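Local coordinates for protein sphingomyelinase C (Streptomyces griseocarneus, PDB 7CNE) that belongs, as a sphingomyelinase C, to the endonuclease/exonuclease/phosphatase family and has its DNase I-like fold, at residues A[91-100]-A[124-132]. Numbering follows the deposited sequence.
Sequences KYSATTPEDG and ADWWSNKGF
N129 ND2 is held by two carbonyl oxygens. It donates to S93 O at 2.8 Å, with that oxygen close to the amide plane, and also to G79 O. On the same amide, OD1 accepts from S93 N at 3.0 Å through an in-plane lone pair. The amide thus pairs with both backbone polar groups of S93, which fixes its rotation. Y92 and T96 flank it. The Y92 ring plane is only 18° from that of the amide, and CE1 comes within 3.5 Å of N129 ND2. T96 brings its methyl CG2 to 3.5 Å from N129 ND2. The N129 backbone N donates to E98 O at 3.1 Å, nearly straight at 170°. Beside this bond, E98 CB packs on S128 CB. Water 1 bridges D99 O and S128 OG. Within the loop, chi1 of 160° sets S93 OG beside its own carbonyl carbon, where it accepts from T95 N and T96 N in an ST turn and ST motif. At the outer edge, K91 NZ nears the W126 ring edge but bonds to N119 O. Backbone groups thus satisfy the buried N129 amide, and directional bonds at S93 and E98 hold the loop after strand 87-90 to the residues leading into strand 131-139.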
loop_
_atom_site.group_PDB
_atom_site.type_symbol
_atom_site.label_atom_id
_atom_site.label_comp_id
_atom_site.label_asym_id
_atom_site.label_seq_id
_atom_site.Cartn_x
_atom_site.Cartn_y
_atom_site.Cartn_z
ATOM N N LYS A 91 -15.011 5.518 -9.625
ATOM C CA LYS A 91 -15.904 4.531 -10.249
ATOM C C LYS A 91 -16.251 3.380 -9.300
ATOM O O LYS A 91 -16.085 2.199 -9.616
ATOM C CB LYS A 91 -15.294 3.991 -11.538
ATOM C CG LYS A 91 -15.566 4.856 -12.762
ATOM C CD LYS A 91 -14.864 4.324 -14.006
ATOM C CE LYS A 91 -14.939 5.338 -15.135
ATOM N NZ LYS A 91 -14.094 4.955 -16.302
ATOM N N TYR A 92 -16.779 3.752 -8.132
ATOM C CA TYR A 92 -17.167 2.770 -7.125
ATOM C C TYR A 92 -18.285 1.877 -7.659
ATOM O O TYR A 92 -19.225 2.353 -8.291
ATOM C CB TYR A 92 -17.616 3.490 -5.847
ATOM C CG TYR A 92 -18.224 2.587 -4.788
ATOM C CD1 TYR A 92 -17.416 1.859 -3.909
ATOM C CD2 TYR A 92 -19.603 2.476 -4.651
ATOM C CE1 TYR A 92 -17.977 1.031 -2.932
ATOM C CE2 TYR A 92 -20.168 1.655 -3.686
ATOM C CZ TYR A 92 -19.353 0.939 -2.830
ATOM O OH TYR A 92 -19.920 0.125 -1.879
ATOM N N SER A 93 -18.175 0.574 -7.406
ATOM C CA SER A 93 -19.211 -0.393 -7.748
ATOM C C SER A 93 -19.797 -0.996 -6.479
ATOM O O SER A 93 -19.051 -1.467 -5.615
ATOM C CB SER A 93 -18.650 -1.502 -8.634
ATOM O OG SER A 93 -19.488 -2.640 -8.596
ATOM N N ALA A 94 -21.132 -0.992 -6.374
ATOM C CA ALA A 94 -21.791 -1.567 -5.206
ATOM C C ALA A 94 -21.974 -3.075 -5.322
ATOM O O ALA A 94 -22.227 -3.739 -4.315
ATOM C CB ALA A 94 -23.154 -0.905 -4.978
ATOM N N THR A 95 -21.846 -3.634 -6.522
ATOM C CA THR A 95 -22.094 -5.051 -6.711
ATOM C C THR A 95 -20.825 -5.885 -6.709
ATOM O O THR A 95 -20.893 -7.083 -6.418
ATOM C CB THR A 95 -22.850 -5.286 -8.029
ATOM O OG1 THR A 95 -22.023 -4.872 -9.119
ATOM C CG2 THR A 95 -24.136 -4.473 -8.060
ATOM N N THR A 96 -19.680 -5.300 -7.031
ATOM C CA THR A 96 -18.475 -6.107 -7.167
ATOM C C THR A 96 -18.057 -6.641 -5.794
ATOM O O THR A 96 -18.086 -5.899 -4.810
ATOM C CB THR A 96 -17.359 -5.297 -7.836
ATOM O OG1 THR A 96 -16.376 -6.196 -8.347
ATOM C CG2 THR A 96 -16.694 -4.309 -6.867
ATOM N N PRO A 97 -17.733 -7.929 -5.682
ATOM C CA PRO A 97 -17.443 -8.506 -4.360
ATOM C C PRO A 97 -16.047 -8.195 -3.842
ATOM O O PRO A 97 -15.830 -8.238 -2.631
ATOM C CB PRO A 97 -17.608 -10.020 -4.583
ATOM C CG PRO A 97 -18.034 -10.187 -6.017
ATOM C CD PRO A 97 -17.706 -8.942 -6.749
ATOM N N GLU A 98 -15.092 -7.899 -4.722
ATOM C CA GLU A 98 -13.707 -7.707 -4.303
ATOM C C GLU A 98 -13.456 -6.237 -3.976
ATOM O O GLU A 98 -13.707 -5.362 -4.812
ATOM C CB GLU A 98 -12.736 -8.169 -5.391
ATOM C CG GLU A 98 -12.411 -9.664 -5.396
ATOM C CD GLU A 98 -12.311 -10.251 -6.805
ATOM O OE1 GLU A 98 -11.631 -11.282 -6.954
ATOM O OE2 GLU A 98 -12.923 -9.713 -7.765
ATOM N N ASP A 99 -12.955 -5.972 -2.771
ATOM C CA ASP A 99 -12.596 -4.612 -2.400
ATOM C C ASP A 99 -11.172 -4.309 -2.871
ATOM O O ASP A 99 -10.494 -5.148 -3.466
ATOM C CB ASP A 99 -12.779 -4.383 -0.896
ATOM C CG ASP A 99 -11.867 -5.257 -0.026
ATOM O OD1 ASP A 99 -10.643 -5.324 -0.274
ATOM O OD2 ASP A 99 -12.371 -5.831 0.958
ATOM N N GLY A 100 -10.716 -3.077 -2.619
ATOM C CA GLY A 100 -9.393 -2.645 -3.053
ATOM C C GLY A 100 -8.244 -3.026 -2.134
ATOM O O GLY A 100 -7.086 -2.798 -2.494
ATOM N N ALA A 124 -7.523 -7.881 -14.082
ATOM C CA ALA A 124 -8.261 -8.189 -12.862
ATOM C C ALA A 124 -8.574 -6.943 -12.051
ATOM O O ALA A 124 -9.613 -6.885 -11.380
ATOM C CB ALA A 124 -7.468 -9.177 -12.002
ATOM N N ASP A 125 -7.687 -5.945 -12.083
ATOM C CA ASP A 125 -7.882 -4.747 -11.274
ATOM C C ASP A 125 -9.178 -4.019 -11.634
ATOM O O ASP A 125 -9.808 -3.396 -10.770
ATOM C CB ASP A 125 -6.697 -3.795 -11.450
ATOM C CG ASP A 125 -5.365 -4.428 -11.078
ATOM O OD1 ASP A 125 -5.098 -5.589 -11.499
ATOM O OD2 ASP A 125 -4.576 -3.742 -10.387
ATOM N N TRP A 126 -9.557 -4.031 -12.911
ATOM C CA TRP A 126 -10.755 -3.300 -13.326
ATOM C C TRP A 126 -11.995 -3.817 -12.611
ATOM O O TRP A 126 -12.858 -3.031 -12.205
ATOM C CB TRP A 126 -10.947 -3.405 -14.838
ATOM C CG TRP A 126 -12.268 -2.846 -15.333
ATOM C CD1 TRP A 126 -13.367 -3.558 -15.730
ATOM C CD2 TRP A 126 -12.610 -1.462 -15.500
ATOM N NE1 TRP A 126 -14.377 -2.703 -16.118
ATOM C CE2 TRP A 126 -13.938 -1.412 -15.992
ATOM C CE3 TRP A 126 -11.928 -0.260 -15.280
ATOM C CZ2 TRP A 126 -14.594 -0.206 -16.263
ATOM C CZ3 TRP A 126 -12.583 0.939 -15.548
ATOM C CH2 TRP A 126 -13.901 0.952 -16.037
ATOM N N TRP A 127 -12.101 -5.133 -12.451
ATOM C CA TRP A 127 -13.330 -5.735 -11.952
ATOM C C TRP A 127 -13.496 -5.584 -10.449
ATOM O O TRP A 127 -14.551 -5.943 -9.919
ATOM C CB TRP A 127 -13.373 -7.213 -12.373
ATOM C CG TRP A 127 -13.283 -7.286 -13.865
ATOM C CD1 TRP A 127 -12.209 -7.678 -14.609
ATOM C CD2 TRP A 127 -14.284 -6.856 -14.791
ATOM N NE1 TRP A 127 -12.493 -7.544 -15.954
ATOM C CE2 TRP A 127 -13.763 -7.047 -16.088
ATOM C CE3 TRP A 127 -15.579 -6.348 -14.650
ATOM C CZ2 TRP A 127 -14.497 -6.751 -17.237
ATOM C CZ3 TRP A 127 -16.307 -6.058 -15.796
ATOM C CH2 TRP A 127 -15.760 -6.256 -17.067
ATOM N N SER A 128 -12.511 -5.030 -9.755
ATOM C CA SER A 128 -12.593 -4.871 -8.314
ATOM C C SER A 128 -12.546 -3.385 -7.963
ATOM O O SER A 128 -12.270 -2.533 -8.811
ATOM C CB SER A 128 -11.472 -5.662 -7.623
ATOM O OG SER A 128 -10.206 -5.088 -7.865
ATOM N N ASN A 129 -12.838 -3.070 -6.703
ATOM C CA ASN A 129 -12.911 -1.670 -6.273
ATOM C C ASN A 129 -11.538 -1.154 -5.841
ATOM O O ASN A 129 -11.376 -0.598 -4.751
ATOM C CB ASN A 129 -13.930 -1.519 -5.150
ATOM C CG ASN A 129 -15.328 -1.205 -5.653
ATOM O OD1 ASN A 129 -15.516 -0.726 -6.782
ATOM N ND2 ASN A 129 -16.326 -1.479 -4.813
ATOM N N LYS A 130 -10.535 -1.349 -6.701
ATOM C CA LYS A 130 -9.207 -0.811 -6.444
ATOM C C LYS A 130 -9.259 0.712 -6.462
ATOM O O LYS A 130 -9.981 1.316 -7.260
ATOM C CB LYS A 130 -8.210 -1.330 -7.488
ATOM C CG LYS A 130 -7.702 -2.759 -7.233
ATOM C CD LYS A 130 -6.758 -2.775 -6.031
ATOM C CE LYS A 130 -6.384 -4.191 -5.631
ATOM N NZ LYS A 130 -5.238 -4.719 -6.411
ATOM N N GLY A 131 -8.505 1.341 -5.564
ATOM C CA GLY A 131 -8.574 2.781 -5.456
ATOM C C GLY A 131 -7.604 3.336 -4.442
ATOM O O GLY A 131 -6.566 2.720 -4.177
ATOM N N PHE A 132 -7.914 4.497 -3.869
ATOM C CA PHE A 132 -7.046 5.066 -2.853
ATOM C C PHE A 132 -7.866 5.633 -1.704
ATOM O O PHE A 132 -9.045 5.975 -1.854
ATOM C CB PHE A 132 -6.087 6.140 -3.428
ATOM C CG PHE A 132 -6.757 7.304 -4.126
ATOM C CD1 PHE A 132 -7.039 7.252 -5.487
ATOM C CD2 PHE A 132 -7.037 8.475 -3.441
ATOM C CE1 PHE A 132 -7.619 8.330 -6.134
ATOM C CE2 PHE A 132 -7.618 9.566 -4.099
ATOM C CZ PHE A 132 -7.904 9.483 -5.446
HETATM O O HOH W 1 -9.147 -6.535 -5.357
HETATM O O HOH W 2 -7.571 0.072 -3.083
#